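Local coordinates for VgrG protein (Vibrio cholerae, PDB 4DTH) that probably cross-links G-actin through its actin cross-linking domain, a toxin module that binds ATP and magnesium ions, at residues Lys22-Leu34 with Gln164-Gly178. Residues are numbered along the deposited sequence; the frame is centred on the assembly and turned at random.
Sequences KSSIGIENELAGL and QTITMTPSGQQATVG. With MG (magnesium ion), chain D; MG (magnesium ion), chain E; ATP (adenosine-5'-triphosphate), chain B; SO4 (sulfate ion), chain I.
Strands 24-30 and 173-180 pair antiparallel to form a floor of the ATP site, joined by backbone bonds between Ser24 and Gly178, Gly26 and Thr176, and Glu28 and Gln174. Glu30 N reaches Gly172 O almost straight (2.8 Å, 179°). On the far side of the 169-172 turn, beyond Glu30, there is one more bridge, Ala32 with Thr167; water 2 spans the gap from Glu30 O to Thr169 N.

The face carrying Ser24, Glu28, Gln174 and Thr176 meets the nucleotide. Ser24 OG donates to N1 of the adenine at 2.6 Å, and Gly26 CA lies 3.1 Å from ATP O2', so the ribose sits directly against the backbone. Glu28 OE2 binds one magnesium ion at 2.6 Å. Gln174, bent at chi2 (96°), brings OE1 to the other at 2.5 Å, its amide turned 79° from the Glu28 carboxylate. Water 1 links Glu28 OE1, Thr176 OG1 and ATP O3'.

On the other face Ile25 CD1 packs on Val177 CG2 (3.9 Å). Farther along, the Leu34 and Ile166 side chains cross at about a right angle, CD2 touching CD1 (3.7 Å), both residues against Phe118 of helix 101-124. Strand 85-97 continues the sheet beyond 24-30, and strand 343-352, with Glu351 at the magnesium ion that Gln174 binds, beyond 173-180.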
loop_
_atom_site.group_PDB
_atom_site.type_symbol
_atom_site.label_atom_id
_atom_site.label_comp_id
_atom_site.label_asym_id
_atom_site.label_seq_id
_atom_site.Cartn_x
_atom_site.Cartn_y
_atom_site.Cartn_z
ATOM N N LYS A 22 5.303 -8.276 -16.140
ATOM C CA LYS A 22 3.998 -7.686 -16.424
ATOM C C LYS A 22 3.414 -7.150 -15.112
ATOM O O LYS A 22 4.172 -6.745 -14.228
ATOM C CB LYS A 22 3.062 -8.743 -17.060
ATOM C CG LYS A 22 3.536 -9.284 -18.414
ATOM C CD LYS A 22 2.729 -10.504 -18.828
ATOM C CE LYS A 22 3.266 -11.792 -18.249
ATOM N NZ LYS A 22 2.266 -12.885 -18.314
ATOM N N SER A 23 2.079 -7.191 -14.977
ATOM C CA SER A 23 1.412 -6.717 -13.768
ATOM C C SER A 23 1.756 -7.545 -12.543
ATOM O O SER A 23 1.965 -8.758 -12.652
ATOM C CB SER A 23 -0.095 -6.616 -13.956
ATOM O OG SER A 23 -0.656 -7.880 -14.260
ATOM N N SER A 24 1.850 -6.875 -11.384
ATOM C CA SER A 24 2.205 -7.520 -10.123
ATOM C C SER A 24 1.164 -7.282 -9.035
ATOM O O SER A 24 0.373 -6.336 -9.123
ATOM C CB SER A 24 3.566 -7.027 -9.653
ATOM O OG SER A 24 3.551 -5.612 -9.595
ATOM N N ILE A 25 1.176 -8.138 -7.998
ATOM C CA ILE A 25 0.242 -8.008 -6.895
ATOM C C ILE A 25 0.914 -8.320 -5.567
ATOM O O ILE A 25 1.710 -9.255 -5.476
ATOM C CB ILE A 25 -1.061 -8.840 -7.120
ATOM C CG1 ILE A 25 -2.138 -8.548 -6.048
ATOM C CG2 ILE A 25 -0.777 -10.348 -7.254
ATOM C CD1 ILE A 25 -3.566 -8.723 -6.492
ATOM N N GLY A 26 0.565 -7.525 -4.570
ATOM C CA GLY A 26 0.980 -7.696 -3.187
ATOM C C GLY A 26 -0.245 -7.654 -2.305
ATOM O O GLY A 26 -1.277 -7.100 -2.702
ATOM N N ILE A 27 -0.170 -8.278 -1.124
ATOM C CA ILE A 27 -1.307 -8.309 -0.201
ATOM C C ILE A 27 -0.866 -7.916 1.209
ATOM O O ILE A 27 0.288 -8.130 1.582
ATOM C CB ILE A 27 -2.100 -9.655 -0.211
ATOM C CG1 ILE A 27 -1.218 -10.848 0.267
ATOM C CG2 ILE A 27 -2.759 -9.932 -1.587
ATOM C CD1 ILE A 27 -1.977 -12.180 0.577
ATOM N N GLU A 28 -1.793 -7.330 1.971
ATOM C CA GLU A 28 -1.606 -6.913 3.361
ATOM C C GLU A 28 -2.704 -7.576 4.138
ATOM O O GLU A 28 -3.865 -7.554 3.718
ATOM C CB GLU A 28 -1.674 -5.393 3.510
ATOM C CG GLU A 28 -0.492 -4.676 2.891
ATOM C CD GLU A 28 -0.705 -3.184 2.727
ATOM O OE1 GLU A 28 -1.626 -2.784 1.978
ATOM O OE2 GLU A 28 0.052 -2.414 3.355
ATOM N N ASN A 29 -2.344 -8.221 5.242
ATOM C CA ASN A 29 -3.284 -9.034 5.984
ATOM C C ASN A 29 -3.088 -8.885 7.492
ATOM O O ASN A 29 -2.171 -9.486 8.066
ATOM C CB ASN A 29 -3.022 -10.480 5.528
ATOM C CG ASN A 29 -3.945 -11.542 6.032
ATOM O OD1 ASN A 29 -3.561 -12.717 6.109
ATOM N ND2 ASN A 29 -5.171 -11.181 6.310
ATOM N N GLU A 30 -3.953 -8.071 8.125
ATOM C CA GLU A 30 -3.882 -7.832 9.568
ATOM C C GLU A 30 -4.516 -9.006 10.308
ATOM O O GLU A 30 -5.617 -9.432 9.976
ATOM C CB GLU A 30 -4.549 -6.501 9.936
ATOM C CG GLU A 30 -4.240 -6.005 11.339
ATOM C CD GLU A 30 -5.011 -4.760 11.743
ATOM O OE1 GLU A 30 -4.623 -4.137 12.754
ATOM O OE2 GLU A 30 -5.989 -4.400 11.049
ATOM N N LEU A 31 -3.804 -9.552 11.280
ATOM C CA LEU A 31 -4.292 -10.706 12.034
ATOM C C LEU A 31 -5.117 -10.298 13.246
ATOM O O LEU A 31 -4.870 -9.249 13.846
ATOM C CB LEU A 31 -3.115 -11.582 12.493
ATOM C CG LEU A 31 -2.158 -12.123 11.427
ATOM C CD1 LEU A 31 -1.090 -12.948 12.059
ATOM C CD2 LEU A 31 -2.888 -12.948 10.344
ATOM N N ALA A 32 -6.100 -11.139 13.610
ATOM C CA ALA A 32 -6.898 -10.954 14.821
ATOM C C ALA A 32 -6.552 -12.076 15.788
ATOM O O ALA A 32 -6.232 -13.190 15.359
ATOM C CB ALA A 32 -8.386 -10.990 14.499
ATOM N N GLY A 33 -6.604 -11.767 17.078
ATOM C CA GLY A 33 -6.385 -12.745 18.135
ATOM C C GLY A 33 -5.094 -12.617 18.905
ATOM O O GLY A 33 -4.904 -13.338 19.888
ATOM N N LEU A 34 -4.178 -11.748 18.443
ATOM C CA LEU A 34 -2.887 -11.559 19.101
ATOM C C LEU A 34 -2.324 -10.176 18.847
ATOM O O LEU A 34 -2.838 -9.415 18.012
ATOM C CB LEU A 34 -1.857 -12.649 18.668
ATOM C CG LEU A 34 -1.468 -12.752 17.175
ATOM C CD1 LEU A 34 -0.525 -11.644 16.748
ATOM C CD2 LEU A 34 -0.713 -14.021 16.910
ATOM N N GLN A 164 -7.771 -18.357 21.835
ATOM C CA GLN A 164 -8.041 -17.804 20.507
ATOM C C GLN A 164 -7.441 -18.597 19.367
ATOM O O GLN A 164 -6.314 -19.089 19.467
ATOM C CB GLN A 164 -7.501 -16.361 20.365
ATOM C CG GLN A 164 -8.271 -15.316 21.141
ATOM C CD GLN A 164 -7.618 -15.003 22.462
ATOM O OE1 GLN A 164 -7.070 -15.880 23.151
ATOM N NE2 GLN A 164 -7.722 -13.745 22.870
ATOM N N THR A 165 -8.174 -18.635 18.252
ATOM C CA THR A 165 -7.674 -19.119 16.979
ATOM C C THR A 165 -7.262 -17.822 16.273
ATOM O O THR A 165 -8.026 -16.842 16.287
ATOM C CB THR A 165 -8.745 -19.897 16.203
ATOM O OG1 THR A 165 -9.063 -21.066 16.951
ATOM C CG2 THR A 165 -8.274 -20.308 14.800
ATOM N N ILE A 166 -6.046 -17.794 15.722
ATOM C CA ILE A 166 -5.535 -16.621 15.005
ATOM C C ILE A 166 -6.194 -16.602 13.639
ATOM O O ILE A 166 -6.145 -17.590 12.909
ATOM C CB ILE A 166 -3.987 -16.580 14.975
ATOM C CG1 ILE A 166 -3.407 -16.600 16.419
ATOM C CG2 ILE A 166 -3.465 -15.377 14.168
ATOM C CD1 ILE A 166 -4.064 -15.617 17.442
ATOM N N THR A 167 -6.878 -15.490 13.341
ATOM C CA THR A 167 -7.713 -15.357 12.160
ATOM C C THR A 167 -7.407 -14.162 11.275
ATOM O O THR A 167 -6.667 -13.260 11.647
ATOM C CB THR A 167 -9.212 -15.351 12.574
ATOM O OG1 THR A 167 -9.435 -14.239 13.448
ATOM C CG2 THR A 167 -9.655 -16.685 13.259
ATOM N N MET A 168 -8.014 -14.173 10.090
ATOM C CA MET A 168 -7.922 -13.094 9.104
ATOM C C MET A 168 -9.328 -12.815 8.575
ATOM O O MET A 168 -10.189 -13.702 8.630
ATOM C CB MET A 168 -6.911 -13.416 7.991
ATOM C CG MET A 168 -6.883 -14.853 7.590
ATOM S SD MET A 168 -5.396 -15.350 6.730
ATOM C CE MET A 168 -4.297 -15.754 8.085
ATOM N N THR A 169 -9.595 -11.568 8.145
ATOM C CA THR A 169 -10.931 -11.150 7.693
ATOM C C THR A 169 -10.834 -10.073 6.603
ATOM O O THR A 169 -9.849 -9.330 6.621
ATOM C CB THR A 169 -11.767 -10.738 8.931
ATOM O OG1 THR A 169 -13.163 -10.735 8.629
ATOM C CG2 THR A 169 -11.323 -9.411 9.559
ATOM N N PRO A 170 -11.827 -9.928 5.671
ATOM C CA PRO A 170 -11.708 -8.886 4.627
ATOM C C PRO A 170 -11.419 -7.478 5.137
ATOM O O PRO A 170 -10.633 -6.778 4.500
ATOM C CB PRO A 170 -13.049 -8.973 3.886
ATOM C CG PRO A 170 -13.451 -10.400 4.045
ATOM C CD PRO A 170 -13.052 -10.730 5.464
ATOM N N SER A 171 -11.996 -7.079 6.299
ATOM C CA SER A 171 -11.722 -5.761 6.886
ATOM C C SER A 171 -10.255 -5.569 7.302
ATOM O O SER A 171 -9.826 -4.433 7.475
ATOM C CB SER A 171 -12.678 -5.437 8.041
ATOM O OG SER A 171 -12.470 -6.239 9.191
ATOM N N GLY A 172 -9.500 -6.664 7.456
ATOM C CA GLY A 172 -8.077 -6.569 7.775
ATOM C C GLY A 172 -7.206 -6.746 6.542
ATOM O O GLY A 172 -5.979 -6.806 6.652
ATOM N N GLN A 173 -7.831 -6.806 5.352
ATOM C CA GLN A 173 -7.120 -7.086 4.112
ATOM C C GLN A 173 -7.125 -6.007 3.046
ATOM O O GLN A 173 -8.159 -5.393 2.768
ATOM C CB GLN A 173 -7.634 -8.400 3.505
ATOM C CG GLN A 173 -7.342 -9.619 4.389
ATOM C CD GLN A 173 -7.933 -10.916 3.890
ATOM O OE1 GLN A 173 -8.968 -10.961 3.215
ATOM N NE2 GLN A 173 -7.316 -12.016 4.284
ATOM N N GLN A 174 -5.964 -5.831 2.406
ATOM C CA GLN A 174 -5.798 -4.958 1.241
ATOM C C GLN A 174 -4.992 -5.696 0.193
ATOM O O GLN A 174 -4.303 -6.669 0.502
ATOM C CB GLN A 174 -5.069 -3.649 1.582
ATOM C CG GLN A 174 -5.943 -2.612 2.270
ATOM C CD GLN A 174 -5.768 -2.698 3.752
ATOM O OE1 GLN A 174 -4.670 -2.511 4.288
ATOM N NE2 GLN A 174 -6.848 -3.001 4.447
ATOM N N ALA A 175 -5.073 -5.218 -1.053
ATOM C CA ALA A 175 -4.278 -5.726 -2.152
ATOM C C ALA A 175 -3.701 -4.522 -2.875
ATOM O O ALA A 175 -4.363 -3.481 -2.971
ATOM C CB ALA A 175 -5.137 -6.544 -3.104
ATOM N N THR A 176 -2.460 -4.657 -3.364
ATOM C CA THR A 176 -1.770 -3.626 -4.130
ATOM C C THR A 176 -1.419 -4.206 -5.484
ATOM O O THR A 176 -0.796 -5.265 -5.550
ATOM C CB THR A 176 -0.585 -3.042 -3.345
ATOM O OG1 THR A 176 -1.094 -2.406 -2.165
ATOM C CG2 THR A 176 0.224 -2.028 -4.157
ATOM N N VAL A 177 -1.833 -3.522 -6.558
ATOM C CA VAL A 177 -1.596 -3.944 -7.937
ATOM C C VAL A 177 -0.616 -2.972 -8.584
ATOM O O VAL A 177 -0.796 -1.758 -8.480
ATOM C CB VAL A 177 -2.937 -4.050 -8.730
ATOM C CG1 VAL A 177 -2.711 -4.212 -10.239
ATOM C CG2 VAL A 177 -3.818 -5.175 -8.187
ATOM N N GLY A 178 0.392 -3.517 -9.260
ATOM C CA GLY A 178 1.360 -2.726 -10.006
ATOM C C GLY A 178 1.208 -2.978 -11.488
ATOM O O GLY A 178 1.128 -4.135 -11.901
HETATM MG MG MG D . -2.942 -0.832 3.605
HETATM MG MG MG E . 1.819 -2.510 5.213
HETATM P PG ATP B . 1.404 2.998 3.482
HETATM O O1G ATP B . 0.100 2.814 2.775
HETATM O O2G ATP B . 2.188 4.133 2.884
HETATM O O3G ATP B . 1.223 3.268 4.949
HETATM P PB ATP B . 3.567 1.103 3.662
HETATM O O1B ATP B . 4.599 2.138 3.446
HETATM O O2B ATP B . 3.572 0.717 5.122
HETATM O O3B ATP B . 2.226 1.636 3.290
HETATM P PA ATP B . 4.360 -0.342 1.361
HETATM O O1A ATP B . 4.551 0.995 0.760
HETATM O O2A ATP B . 5.722 -1.041 1.374
HETATM O O3A ATP B . 3.877 -0.187 2.761
HETATM O "O5'" ATP B . 3.291 -1.154 0.482
HETATM C "C5'" ATP B . 3.182 -2.559 0.763
HETATM C "C4'" ATP B . 2.269 -3.266 -0.203
HETATM O "O4'" ATP B . 2.716 -3.040 -1.571
HETATM C "C3'" ATP B . 2.255 -4.786 -0.030
HETATM O "O3'" ATP B . 0.978 -5.355 -0.307
HETATM C "C2'" ATP B . 3.303 -5.226 -1.042
HETATM O "O2'" ATP B . 3.242 -6.602 -1.378
HETATM C "C1'" ATP B . 2.941 -4.300 -2.186
HETATM N N9 ATP B . 3.937 -4.155 -3.250
HETATM C C8 ATP B . 5.229 -3.723 -3.122
HETATM N N7 ATP B . 5.885 -3.685 -4.257
HETATM C C5 ATP B . 4.962 -4.127 -5.195
HETATM C C6 ATP B . 5.025 -4.305 -6.592
HETATM N N6 ATP B . 6.112 -4.050 -7.331
HETATM N N1 ATP B . 3.909 -4.744 -7.218
HETATM C C2 ATP B . 2.812 -4.985 -6.496
HETATM N N3 ATP B . 2.632 -4.853 -5.184
HETATM C C4 ATP B . 3.753 -4.420 -4.579
HETATM S S SO4 I . -15.485 -8.039 7.625
HETATM O O1 SO4 I . -15.613 -7.562 6.238
HETATM O O2 SO4 I . -16.232 -9.291 7.772
HETATM O O3 SO4 I . -14.077 -8.295 7.932
HETATM O O4 SO4 I . -16.018 -7.020 8.543
HETATM O O HOH W 1 -1.725 -4.330 -0.248
HETATM O O HOH W 2 -7.110 -10.082 7.813
#